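Local coordinates for protein cDNA FLJ56608, highly similar to Homo sapiens chloride channel, calcium activated, family member 1 (CLCA1), mRNA (Homo sapiens, PDB 6PYO) that may mediate calcium-activated chloride conductance and regulate mucus secretion by goblet cells, the chain being its calcium-binding von Willebrand factor A domain, at residues L13-S18 and T50-A55; L34-T39 and D71-R76; A132-V137 and K152-L157. One frame throughout, in Å; residues are numbered along the deposited sequence.

Contact 1: L13-S18 and T50-A55; sequences LDKSGS and TFDSAA. With CA (calcium ion), chain C.
The parallel ends of strands 8-14 and 45-51, neighbours in the central sheet of the von Willebrand factor A domain, run here into the metal ion-dependent adhesion site (MIDAS), whose DxSxS sequence is Asp14, Ser16 and Ser18. The backbone of Phe51 bonds twice to the neighbouring strand end: its N donates to Leu13 O, and its O receives Lys15 N at 3.0 Å with an N-H...O angle of 162°. The Phe51 side chain takes the crowded first torsion, with CG between the backbone N and carbonyl carbon (chi1 68°), which brings the ring back across the neighbouring strand. One ring face lies against Asp14 CA, a CH-pi contact 3.7 Å from CA to the Phe51 centroid, while Asp14 CB approaches Phe51 CZ to 3.3 Å. Flat and apolar, the ring suits this close cover over a backbone.

Asp14 holds CG anti to its backbone N (chi1 -171°), so its carboxylate reaches forward to the loop. Asp14 OD1 takes two bonds, from Ser16 N in an Asx turn and from Ser16 OG at 2.6 Å, the latter on its syn lone pair; OD2 is bonded by Thr113. Asp14 is thus a second-shell residue, fixing the serine hydroxyl that binds calcium at 2.3 Å from Ser16 OG. Two waters, Ser18 OG and Thr85 join the shell, and the cation probably favours an ionised Asp14.

Beyond the sheet pairing, Lys15 bends at chi2, chi3 and chi4, folding its chain over Thr50 and the Phe51 carbonyl. Its length lets the side chain run beside that of Asp52, both pointing the same way, and also reach Ser82 O. The salt bridge closes at 2.7 Å, Lys15 NZ meeting Asp52 OD2 on its anti lone pair.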
ATOM      1  N   LEU A  13       1.973   2.228   2.929  1.00 32.89           N
ATOM      2  CA  LEU A  13       2.834   3.381   2.717  1.00 31.76           C
ATOM      3  C   LEU A  13       4.030   3.284   3.660  1.00 29.82           C
ATOM      4  O   LEU A  13       3.858   3.305   4.881  1.00 31.94           O
ATOM      5  CB  LEU A  13       2.058   4.671   2.956  1.00 38.22           C
ATOM      6  CG  LEU A  13       0.790   4.810   2.114  1.00 37.06           C
ATOM      7  CD1 LEU A  13       0.083   6.074   2.497  1.00 41.64           C
ATOM      8  CD2 LEU A  13       1.121   4.792   0.643  1.00 41.90           C
ATOM      9  N   ASP A  14       5.221   3.267   3.087  1.00 32.64           N
ATOM     10  CA  ASP A  14       6.474   3.202   3.837  1.00 32.73           C
ATOM     11  C   ASP A  14       6.799   4.579   4.403  1.00 33.42           C
ATOM     12  O   ASP A  14       7.052   5.524   3.642  1.00 37.78           O
ATOM     13  CB  ASP A  14       7.546   2.706   2.877  1.00 35.93           C
ATOM     14  CG  ASP A  14       8.864   2.385   3.559  1.00 43.74           C
ATOM     15  OD1 ASP A  14       9.126   2.928   4.656  1.00 31.83           O
ATOM     16  OD2 ASP A  14       9.623   1.605   2.944  1.00 34.71           O
ATOM     17  N   LYS A  15       6.749   4.716   5.742  1.00 38.65           N
ATOM     18  CA  LYS A  15       7.172   5.943   6.405  1.00 37.37           C
ATOM     19  C   LYS A  15       8.452   5.733   7.226  1.00 43.96           C
ATOM     20  O   LYS A  15       8.707   6.488   8.174  1.00 42.62           O
ATOM     21  CB  LYS A  15       6.053   6.518   7.291  1.00 33.73           C
ATOM     22  CG  LYS A  15       5.559   5.540   8.368  1.00 38.32           C
ATOM     23  CD  LYS A  15       5.229   6.189   9.694  1.00 52.59           C
ATOM     24  CE  LYS A  15       6.372   7.013  10.268  1.00 47.30           C
ATOM     25  NZ  LYS A  15       7.297   6.202  11.110  1.00 45.16           N
ATOM     26  N   SER A  16       9.258   4.724   6.885  1.00 41.48           N
ATOM     27  CA  SER A  16      10.447   4.376   7.655  1.00 40.19           C
ATOM     28  C   SER A  16      11.533   5.428   7.467  1.00 38.68           C
ATOM     29  O   SER A  16      11.444   6.301   6.605  1.00 37.39           O
ATOM     30  CB  SER A  16      10.948   2.993   7.247  1.00 39.72           C
ATOM     31  OG  SER A  16      11.401   2.952   5.894  1.00 37.51           O
ATOM     32  N   GLY A  17      12.604   5.318   8.276  1.00 45.89           N
ATOM     33  CA  GLY A  17      13.631   6.350   8.266  1.00 35.29           C
ATOM     34  C   GLY A  17      14.328   6.518   6.929  1.00 34.95           C
ATOM     35  O   GLY A  17      14.693   7.636   6.552  1.00 40.58           O
ATOM     36  N   SER A  18      14.554   5.410   6.205  1.00 41.00           N
ATOM     37  CA  SER A  18      15.180   5.516   4.889  1.00 42.16           C
ATOM     38  C   SER A  18      14.393   6.430   3.972  1.00 43.74           C
ATOM     39  O   SER A  18      14.965   7.025   3.055  1.00 46.75           O
ATOM     40  CB  SER A  18      15.323   4.152   4.207  1.00 46.96           C
ATOM     41  OG  SER A  18      14.103   3.423   4.149  1.00 35.98           O
ATOM     42  N   THR A  50       0.095   2.882   7.053  1.00 32.87           N
ATOM     43  CA  THR A  50       1.505   3.251   7.048  1.00 33.15           C
ATOM     44  C   THR A  50       2.319   2.207   7.804  1.00 37.50           C
ATOM     45  O   THR A  50       1.809   1.407   8.589  1.00 41.57           O
ATOM     46  CB  THR A  50       1.765   4.614   7.686  1.00 37.67           C
ATOM     47  OG1 THR A  50       1.083   4.647   8.924  1.00 42.32           O
ATOM     48  CG2 THR A  50       1.292   5.733   6.788  1.00 41.31           C
ATOM     49  N   PHE A  51       3.613   2.218   7.583  1.00 35.42           N
ATOM     50  CA  PHE A  51       4.382   1.242   8.330  1.00 36.33           C
ATOM     51  C   PHE A  51       5.795   1.772   8.498  1.00 39.26           C
ATOM     52  O   PHE A  51       6.322   2.451   7.603  1.00 37.90           O
ATOM     53  CB  PHE A  51       4.390  -0.142   7.671  1.00 36.89           C
ATOM     54  CG  PHE A  51       5.137  -0.186   6.379  1.00 39.96           C
ATOM     55  CD1 PHE A  51       6.507  -0.473   6.349  1.00 41.59           C
ATOM     56  CD2 PHE A  51       4.474   0.049   5.184  1.00 41.25           C
ATOM     57  CE1 PHE A  51       7.191  -0.510   5.148  1.00 40.87           C
ATOM     58  CE2 PHE A  51       5.143   0.022   3.979  1.00 38.09           C
ATOM     59  CZ  PHE A  51       6.498  -0.265   3.954  1.00 39.52           C
ATOM     60  N   ASP A  52       6.333   1.502   9.679  1.00 39.82           N
ATOM     61  CA  ASP A  52       7.813   1.527   9.908  1.00 44.15           C
ATOM     62  C   ASP A  52       8.186   0.086  10.240  1.00 46.69           C
ATOM     63  O   ASP A  52       8.001  -0.798   9.408  1.00 42.21           O
ATOM     64  CB  ASP A  52       8.174   2.571  10.952  1.00 42.97           C
ATOM     65  CG  ASP A  52       7.143   2.698  12.075  1.00 46.02           C
ATOM     66  OD1 ASP A  52       6.888   1.693  12.789  1.00 41.50           O
ATOM     67  OD2 ASP A  52       6.581   3.803  12.238  1.00 43.43           O
ATOM     68  N   SER A  53       8.728  -0.170  11.438  1.00 41.03           N
ATOM     69  CA  SER A  53       8.901  -1.532  11.948  1.00 45.13           C
ATOM     70  C   SER A  53       7.574  -2.193  12.297  1.00 37.46           C
ATOM     71  O   SER A  53       7.516  -3.419  12.393  1.00 46.35           O
ATOM     72  CB  SER A  53       9.829  -1.531  13.198  1.00 39.85           C
ATOM     73  OG  SER A  53       9.332  -0.699  14.243  1.00 44.96           O
ATOM     74  N   ALA A  54       6.505  -1.417  12.447  1.00 44.85           N
ATOM     75  CA  ALA A  54       5.161  -1.930  12.673  1.00 44.24           C
ATOM     76  C   ALA A  54       4.185  -1.159  11.786  1.00 40.06           C
ATOM     77  O   ALA A  54       4.503  -0.086  11.262  1.00 39.17           O
ATOM     78  CB  ALA A  54       4.774  -1.799  14.167  1.00 41.23           C
ATOM     79  N   ALA A  55       2.970  -1.679  11.654  1.00 42.68           N
ATOM     80  CA  ALA A  55       1.958  -1.070  10.787  1.00 45.19           C
ATOM     81  C   ALA A  55       1.003  -0.189  11.586  1.00 43.51           C
ATOM     82  O   ALA A  55       0.636  -0.525  12.711  1.00 45.53           O
ATOM     83  CB  ALA A  55       1.143  -2.135  10.048  1.00 37.55           C
TER
HETATM   84 CA    CA C 701      13.339   1.782   5.284  1.00 38.97          CA
HETATM   85  O   HOH W   1      15.303   0.447   4.917  1.00 46.14           O
HETATM   86  O   HOH W   2      12.067   1.127   3.400  1.00 36.31           O

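Contact 2: L34-T39 and D71-R76; sequences LFLLQT and DTLAKR
Two helices of the von Willebrand factor A domain's alpha/beta fold meet beside the central sheet: the last turns of helix 24-39, the connection of a beta-alpha-beta unit, and the end of the short helix 67-74. The contact is almost wholly apolar and small, burying 208 Å² in all, and two adjacent leucines on the first helix divide it into an inner and an outer half.

The inner half is the tighter. Leu36 points toward the other helix with CG anti to its carbonyl carbon (chi1 -68°), and an extended second torsion (chi2 175°) sends CD1 onto the backbone between Leu73 and Ala74. There Leu36 CD1 lies 3.7 Å from Ala74 CA, consistent with the small side chain of alanine. The side chains of Leu36 and Leu73 cross at about a right angle, and both methyls of the fork bear on one carbon: Leu73 CB is 3.8 Å from Leu36 CD1, with CD2 only slightly farther. Leu73 itself packs onto Val46 and Met48 of the sheet, and Leu36 also reaches Leu11 and Met48; branched aliphatic residues suit this buried wedge between two helices and a strand layer.

The outer half is looser and lies toward the surface. Leu37 leaves its helix along the flank of the contact, but with the same torsion pattern, CG anti to the carbonyl carbon, its chain brings CD2 round to the second helix. Leu37 CD2 meets Ala74 CB at 3.9 Å. Asp71, whose carboxylate belongs at an exposed position, starts away from the first helix and then swings its end back, crossing Leu37 nearly perpendicularly. The edge of the interface is therefore one methyl against one carboxylate oxygen, Leu37 CD2 to Asp71 OD1, at 4.0 Å.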
ATOM      1  N   LEU A  34      -2.144  11.732  -6.044  1.00 37.08           N
ATOM      2  CA  LEU A  34      -2.676  11.438  -7.360  1.00 35.97           C
ATOM      3  C   LEU A  34      -3.643  10.273  -7.317  1.00 38.21           C
ATOM      4  O   LEU A  34      -4.765  10.349  -7.849  1.00 36.08           O
ATOM      5  CB  LEU A  34      -1.541  11.130  -8.323  1.00 44.60           C
ATOM      6  CG  LEU A  34      -1.964  11.110  -9.778  1.00 46.64           C
ATOM      7  CD1 LEU A  34      -2.100  12.569 -10.221  1.00 53.85           C
ATOM      8  CD2 LEU A  34      -0.985  10.350 -10.620  1.00 51.93           C
ATOM      9  N   PHE A  35      -3.231   9.172  -6.693  1.00 34.06           N
ATOM     10  CA  PHE A  35      -4.127   8.032  -6.624  1.00 36.13           C
ATOM     11  C   PHE A  35      -5.435   8.389  -5.941  1.00 33.72           C
ATOM     12  O   PHE A  35      -6.517   8.053  -6.441  1.00 30.01           O
ATOM     13  CB  PHE A  35      -3.478   6.882  -5.901  1.00 32.84           C
ATOM     14  CG  PHE A  35      -4.288   5.649  -5.923  1.00 31.37           C
ATOM     15  CD1 PHE A  35      -4.428   4.902  -7.100  1.00 33.79           C
ATOM     16  CD2 PHE A  35      -4.895   5.204  -4.776  1.00 30.84           C
ATOM     17  CE1 PHE A  35      -5.167   3.750  -7.119  1.00 34.47           C
ATOM     18  CE2 PHE A  35      -5.635   4.042  -4.788  1.00 40.02           C
ATOM     19  CZ  PHE A  35      -5.781   3.323  -5.953  1.00 37.83           C
ATOM     20  N   LEU A  36      -5.350   9.042  -4.780  1.00 33.29           N
ATOM     21  CA  LEU A  36      -6.539   9.280  -3.955  1.00 35.62           C
ATOM     22  C   LEU A  36      -7.446  10.352  -4.546  1.00 31.97           C
ATOM     23  O   LEU A  36      -8.670  10.214  -4.525  1.00 35.40           O
ATOM     24  CB  LEU A  36      -6.120   9.674  -2.532  1.00 33.61           C
ATOM     25  CG  LEU A  36      -5.461   8.571  -1.712  1.00 35.06           C
ATOM     26  CD1 LEU A  36      -4.966   9.076  -0.366  1.00 37.58           C
ATOM     27  CD2 LEU A  36      -6.483   7.446  -1.521  1.00 35.90           C
ATOM     28  N   LEU A  37      -6.881  11.428  -5.060  1.00 34.64           N
ATOM     29  CA  LEU A  37      -7.671  12.552  -5.525  1.00 39.16           C
ATOM     30  C   LEU A  37      -8.120  12.419  -6.975  1.00 45.10           C
ATOM     31  O   LEU A  37      -9.128  13.026  -7.339  1.00 42.62           O
ATOM     32  CB  LEU A  37      -6.883  13.845  -5.364  1.00 37.71           C
ATOM     33  CG  LEU A  37      -6.383  14.159  -3.948  1.00 37.45           C
ATOM     34  CD1 LEU A  37      -5.730  15.544  -3.870  1.00 44.05           C
ATOM     35  CD2 LEU A  37      -7.467  14.085  -2.887  1.00 43.76           C
ATOM     36  N   GLN A  38      -7.445  11.611  -7.798  1.00 44.01           N
ATOM     37  CA  GLN A  38      -7.794  11.567  -9.210  1.00 46.00           C
ATOM     38  C   GLN A  38      -8.021  10.163  -9.744  1.00 44.41           C
ATOM     39  O   GLN A  38      -8.931   9.959 -10.547  1.00 51.88           O
ATOM     40  CB  GLN A  38      -6.703  12.277 -10.039  1.00 48.12           C
ATOM     41  CG  GLN A  38      -7.009  13.746 -10.306  1.00105.37           C
ATOM     42  CD  GLN A  38      -5.767  14.603 -10.422  1.00 96.55           C
ATOM     43  OE1 GLN A  38      -5.193  15.015  -9.414  1.00 80.70           O
ATOM     44  NE2 GLN A  38      -5.350  14.889 -11.651  1.00 94.80           N
ATOM     45  N   THR A  39      -7.248   9.187  -9.305  1.00 38.07           N
ATOM     46  CA  THR A  39      -7.248   7.904  -9.988  1.00 38.58           C
ATOM     47  C   THR A  39      -8.333   6.955  -9.484  1.00 41.47           C
ATOM     48  O   THR A  39      -9.087   6.416 -10.304  1.00 40.92           O
ATOM     49  CB  THR A  39      -5.851   7.280  -9.876  1.00 40.83           C
ATOM     50  OG1 THR A  39      -4.914   8.284 -10.271  1.00 41.79           O
ATOM     51  CG2 THR A  39      -5.696   6.017 -10.792  1.00 37.30           C
ATOM     52  N   ASP A  71     -10.396  13.474   0.084  1.00 39.74           N
ATOM     53  CA  ASP A  71      -9.652  14.436   0.897  1.00 48.37           C
ATOM     54  C   ASP A  71      -9.311  13.874   2.266  1.00 42.55           C
ATOM     55  O   ASP A  71      -8.211  14.086   2.783  1.00 44.00           O
ATOM     56  CB  ASP A  71     -10.470  15.718   1.099  1.00 54.42           C
ATOM     57  CG  ASP A  71     -10.241  16.739   0.021  1.00 60.42           C
ATOM     58  OD1 ASP A  71      -9.107  16.806  -0.490  1.00 73.16           O
ATOM     59  OD2 ASP A  71     -11.198  17.471  -0.319  1.00 84.65           O
ATOM     60  N   THR A  72     -10.270  13.226   2.902  1.00 37.25           N
ATOM     61  CA  THR A  72     -10.004  12.688   4.226  1.00 47.70           C
ATOM     62  C   THR A  72      -8.932  11.601   4.178  1.00 46.81           C
ATOM     63  O   THR A  72      -8.126  11.478   5.112  1.00 40.76           O
ATOM     64  CB  THR A  72     -11.290  12.146   4.860  1.00 42.07           C
ATOM     65  OG1 THR A  72     -10.970  11.569   6.127  1.00 60.05           O
ATOM     66  CG2 THR A  72     -11.899  11.067   3.997  1.00 52.30           C
ATOM     67  N   LEU A  73      -8.882  10.816   3.099  1.00 41.06           N
ATOM     68  CA  LEU A  73      -7.788   9.850   2.982  1.00 36.25           C
ATOM     69  C   LEU A  73      -6.472  10.550   2.699  1.00 39.23           C
ATOM     70  O   LEU A  73      -5.431  10.185   3.263  1.00 34.18           O
ATOM     71  CB  LEU A  73      -8.079   8.833   1.877  1.00 39.26           C
ATOM     72  CG  LEU A  73      -9.114   7.791   2.268  1.00 42.21           C
ATOM     73  CD1 LEU A  73      -9.771   7.109   1.110  1.00 43.95           C
ATOM     74  CD2 LEU A  73      -8.438   6.772   3.157  1.00 43.44           C
ATOM     75  N   ALA A  74      -6.496  11.576   1.829  1.00 39.74           N
ATOM     76  CA  ALA A  74      -5.251  12.235   1.456  1.00 41.30           C
ATOM     77  C   ALA A  74      -4.618  12.957   2.642  1.00 40.83           C
ATOM     78  O   ALA A  74      -3.387  13.021   2.744  1.00 46.59           O
ATOM     79  CB  ALA A  74      -5.481  13.199   0.296  1.00 36.04           C
ATOM     80  N   LYS A  75      -5.430  13.518   3.537  1.00 41.03           N
ATOM     81  CA  LYS A  75      -4.889  14.196   4.716  1.00 52.27           C
ATOM     82  C   LYS A  75      -4.141  13.247   5.645  1.00 43.63           C
ATOM     83  O   LYS A  75      -3.398  13.720   6.509  1.00 45.76           O
ATOM     84  CB  LYS A  75      -6.031  14.924   5.454  1.00 51.92           C
ATOM     85  CG  LYS A  75      -6.458  16.229   4.741  1.00 78.29           C
ATOM     86  CD  LYS A  75      -7.779  16.810   5.254  1.00116.08           C
ATOM     87  CE  LYS A  75      -8.107  18.137   4.554  1.00 80.82           C
ATOM     88  NZ  LYS A  75      -9.538  18.564   4.707  1.00 94.95           N
ATOM     89  N   ARG A  76      -4.277  11.932   5.470  1.00 39.66           N
ATOM     90  CA  ARG A  76      -3.595  10.973   6.324  1.00 40.10           C
ATOM     91  C   ARG A  76      -2.321  10.416   5.713  1.00 44.13           C
ATOM     92  O   ARG A  76      -1.760   9.459   6.262  1.00 39.90           O
ATOM     93  CB  ARG A  76      -4.527   9.818   6.693  1.00 36.98           C
ATOM     94  CG  ARG A  76      -5.798  10.326   7.264  1.00 44.66           C
ATOM     95  CD  ARG A  76      -6.725   9.265   7.815  1.00 53.27           C
ATOM     96  NE  ARG A  76      -7.913   9.952   8.330  1.00 64.71           N
ATOM     97  CZ  ARG A  76      -9.021   9.364   8.764  1.00 62.91           C
ATOM     98  NH1 ARG A  76      -9.124   8.050   8.769  1.00 55.25           N
ATOM     99  NH2 ARG A  76     -10.030  10.103   9.190  1.00 57.41           N
TER

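Contact 3: A132-V137 and K152-L157; sequences AIIHTV and KMTGGL
After helix 145-152, residues 154-157 draw alongside residues 132-136 in roughly the same direction, 37° apart, as the chain returns to the edge of the von Willebrand factor A domain's sheet at strand 158-159. A backbone bond from Thr136 N to Leu157 O (2.9 Å) opens the parallel pairing, but nearer the helix side chains take the place of backbone partners. Thr154 has OG1 in the crowded position between its backbone N and carbonyl carbon. This turns the hydroxyl to the strand, where Thr154 OG1 accepts from Ile134 N at 2.9 Å, while CG2 packs against Ile134 CD1.

Between these bonds the chain passes through two glycines. Gly155 has a positive phi (86°) that suits glycine, and Gly156 comes so close that its CA lies 3.2 Å from Ile134 O, where a beta carbon would clash. The imidazole of His135, with CG anti to its carbonyl carbon, is held at both nitrogens: NE2 bonds to Glu108, and ND1 acts as acceptor. The N-H of Leu157 points almost straight at His135 ND1, near the ring plane, N to ND1 3.0 Å with an N-H...N angle of 175°.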
ATOM      1  N   ALA A 132      -4.508 -11.432  -3.090  1.00 38.60           N
ATOM      2  CA  ALA A 132      -4.412 -10.013  -3.361  1.00 35.46           C
ATOM      3  C   ALA A 132      -3.461  -9.767  -4.525  1.00 36.65           C
ATOM      4  O   ALA A 132      -2.617 -10.593  -4.863  1.00 40.31           O
ATOM      5  CB  ALA A 132      -3.939  -9.245  -2.118  1.00 38.79           C
ATOM      6  N   ILE A 133      -3.646  -8.616  -5.152  1.00 38.10           N
ATOM      7  CA  ILE A 133      -2.820  -8.111  -6.245  1.00 37.45           C
ATOM      8  C   ILE A 133      -1.957  -7.029  -5.642  1.00 42.73           C
ATOM      9  O   ILE A 133      -2.493  -6.030  -5.155  1.00 38.58           O
ATOM     10  CB  ILE A 133      -3.700  -7.517  -7.357  1.00 36.65           C
ATOM     11  CG1 ILE A 133      -4.646  -8.563  -7.948  1.00 36.06           C
ATOM     12  CG2 ILE A 133      -2.914  -6.877  -8.484  1.00 31.65           C
ATOM     13  CD1 ILE A 133      -6.024  -7.933  -8.400  1.00 32.65           C
ATOM     14  N   ILE A 134      -0.640  -7.197  -5.645  1.00 36.31           N
ATOM     15  CA  ILE A 134       0.242  -6.196  -5.065  1.00 32.58           C
ATOM     16  C   ILE A 134       0.886  -5.373  -6.185  1.00 34.83           C
ATOM     17  O   ILE A 134       1.723  -5.872  -6.942  1.00 41.50           O
ATOM     18  CB  ILE A 134       1.300  -6.835  -4.158  1.00 39.64           C
ATOM     19  CG1 ILE A 134       0.645  -7.647  -3.038  1.00 45.43           C
ATOM     20  CG2 ILE A 134       2.129  -5.761  -3.509  1.00 32.88           C
ATOM     21  CD1 ILE A 134       1.520  -8.734  -2.474  1.00 68.10           C
ATOM     22  N   HIS A 135       0.490  -4.106  -6.292  1.00 33.13           N
ATOM     23  CA  HIS A 135       1.181  -3.107  -7.100  1.00 28.24           C
ATOM     24  C   HIS A 135       2.286  -2.505  -6.243  1.00 40.79           C
ATOM     25  O   HIS A 135       2.059  -2.176  -5.073  1.00 39.68           O
ATOM     26  CB  HIS A 135       0.213  -2.013  -7.534  1.00 28.88           C
ATOM     27  CG  HIS A 135      -1.058  -2.531  -8.136  1.00 36.76           C
ATOM     28  ND1 HIS A 135      -1.093  -3.193  -9.347  1.00 35.38           N
ATOM     29  CD2 HIS A 135      -2.347  -2.431  -7.727  1.00 33.80           C
ATOM     30  CE1 HIS A 135      -2.343  -3.509  -9.641  1.00 38.26           C
ATOM     31  NE2 HIS A 135      -3.118  -3.099  -8.650  1.00 36.64           N
ATOM     32  N   THR A 136       3.476  -2.374  -6.813  1.00 35.11           N
ATOM     33  CA  THR A 136       4.624  -1.804  -6.116  1.00 39.49           C
ATOM     34  C   THR A 136       5.104  -0.577  -6.876  1.00 43.97           C
ATOM     35  O   THR A 136       5.183  -0.589  -8.108  1.00 42.00           O
ATOM     36  CB  THR A 136       5.753  -2.841  -5.956  1.00 39.69           C
ATOM     37  OG1 THR A 136       6.189  -3.313  -7.242  1.00 46.60           O
ATOM     38  CG2 THR A 136       5.283  -4.028  -5.146  1.00 36.64           C
ATOM     39  N   VAL A 137       5.354   0.497  -6.141  1.00 37.25           N
ATOM     40  CA  VAL A 137       6.027   1.683  -6.638  1.00 35.32           C
ATOM     41  C   VAL A 137       7.321   1.804  -5.832  1.00 50.67           C
ATOM     42  O   VAL A 137       7.296   2.028  -4.605  1.00 44.04           O
ATOM     43  CB  VAL A 137       5.169   2.943  -6.522  1.00 46.98           C
ATOM     44  CG1 VAL A 137       5.815   4.081  -7.308  1.00 48.74           C
ATOM     45  CG2 VAL A 137       3.763   2.697  -7.060  1.00 48.22           C
ATOM     46  N   LYS A 152       5.288  -9.617  -9.247  1.00 45.13           N
ATOM     47  CA  LYS A 152       5.256 -10.688 -10.237  1.00 49.13           C
ATOM     48  C   LYS A 152       4.392 -11.856  -9.782  1.00 43.13           C
ATOM     49  O   LYS A 152       3.658 -12.439 -10.588  1.00 52.10           O
ATOM     50  CB  LYS A 152       6.675 -11.161 -10.543  1.00 53.79           C
ATOM     51  CG  LYS A 152       7.410 -10.218 -11.467  1.00 58.46           C
ATOM     52  CD  LYS A 152       8.723 -10.803 -11.965  1.00 74.79           C
ATOM     53  CE  LYS A 152       9.011 -10.328 -13.397  1.00 90.20           C
ATOM     54  NZ  LYS A 152       8.801  -8.855 -13.562  1.00 96.22           N
ATOM     55  N   MET A 153       4.434 -12.198  -8.507  1.00 43.78           N
ATOM     56  CA  MET A 153       3.725 -13.395  -8.067  1.00 44.90           C
ATOM     57  C   MET A 153       2.249 -13.156  -7.784  1.00 45.39           C
ATOM     58  O   MET A 153       1.539 -14.106  -7.414  1.00 44.61           O
ATOM     59  CB  MET A 153       4.364 -13.952  -6.809  1.00 43.36           C
ATOM     60  CG  MET A 153       4.163 -13.036  -5.597  1.00 56.97           C
ATOM     61  SD  MET A 153       5.362 -13.249  -4.263  1.00 60.94           S
ATOM     62  CE  MET A 153       4.622 -14.574  -3.360  1.00 50.13           C
ATOM     63  N   THR A 154       1.785 -11.916  -7.864  1.00 43.62           N
ATOM     64  CA  THR A 154       0.387 -11.615  -7.579  1.00 47.16           C
ATOM     65  C   THR A 154      -0.322 -10.984  -8.756  1.00 41.43           C
ATOM     66  O   THR A 154      -1.533 -10.740  -8.664  1.00 44.85           O
ATOM     67  CB  THR A 154       0.259 -10.663  -6.383  1.00 40.41           C
ATOM     68  OG1 THR A 154       0.924  -9.437  -6.699  1.00 36.37           O
ATOM     69  CG2 THR A 154       0.847 -11.263  -5.182  1.00 46.15           C
ATOM     70  N   GLY A 155       0.398 -10.703  -9.844  1.00 37.53           N
ATOM     71  CA  GLY A 155      -0.166 -10.099 -11.015  1.00 46.15           C
ATOM     72  C   GLY A 155      -0.203  -8.594 -10.964  1.00 49.81           C
ATOM     73  O   GLY A 155      -0.887  -7.981 -11.793  1.00 35.85           O
ATOM     74  N   GLY A 156       0.514  -7.973 -10.003  1.00 37.84           N
ATOM     75  CA  GLY A 156       0.424  -6.548  -9.802  1.00 35.34           C
ATOM     76  C   GLY A 156       1.305  -5.811 -10.753  1.00 35.47           C
ATOM     77  O   GLY A 156       2.162  -6.403 -11.382  1.00 40.38           O
ATOM     78  N   LEU A 157       1.083  -4.501 -10.857  1.00 34.84           N
ATOM     79  CA  LEU A 157       1.949  -3.652 -11.665  1.00 36.62           C
ATOM     80  C   LEU A 157       3.123  -3.101 -10.852  1.00 48.41           C
ATOM     81  O   LEU A 157       3.007  -2.825  -9.650  1.00 42.38           O
ATOM     82  CB  LEU A 157       1.170  -2.484 -12.258  1.00 36.24           C
ATOM     83  CG  LEU A 157      -0.093  -2.875 -13.058  1.00 46.48           C
ATOM     84  CD1 LEU A 157      -0.711  -1.626 -13.703  1.00 48.84           C
ATOM     85  CD2 LEU A 157       0.219  -3.901 -14.120  1.00 41.25           C
TER
HETATM   86  O   HOH W   3      -3.325 -12.403  -7.139  1.00 43.51           O

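Overall arrangement
From the N terminus, strand 8-14 leads through helix 24-39 to strand 45-51, and contact 1 closes that beta-alpha-beta loop at the end of the sheet that holds the MIDAS calcium. Contact 2 opens within this loop, at 34-39, but closes beyond it at 71-76, so the two cross: strand 45-51 and the helix before it are each tied to a different partner. Contact 3 follows in series, closing the short loop through helix 145-152 and bringing the chain to the last strand. Contacts 1 and 3 reach the same sheet on opposite sides of the chain's centre, about 19 Å apart between centres, whereas contact 2 joins two helices beside it.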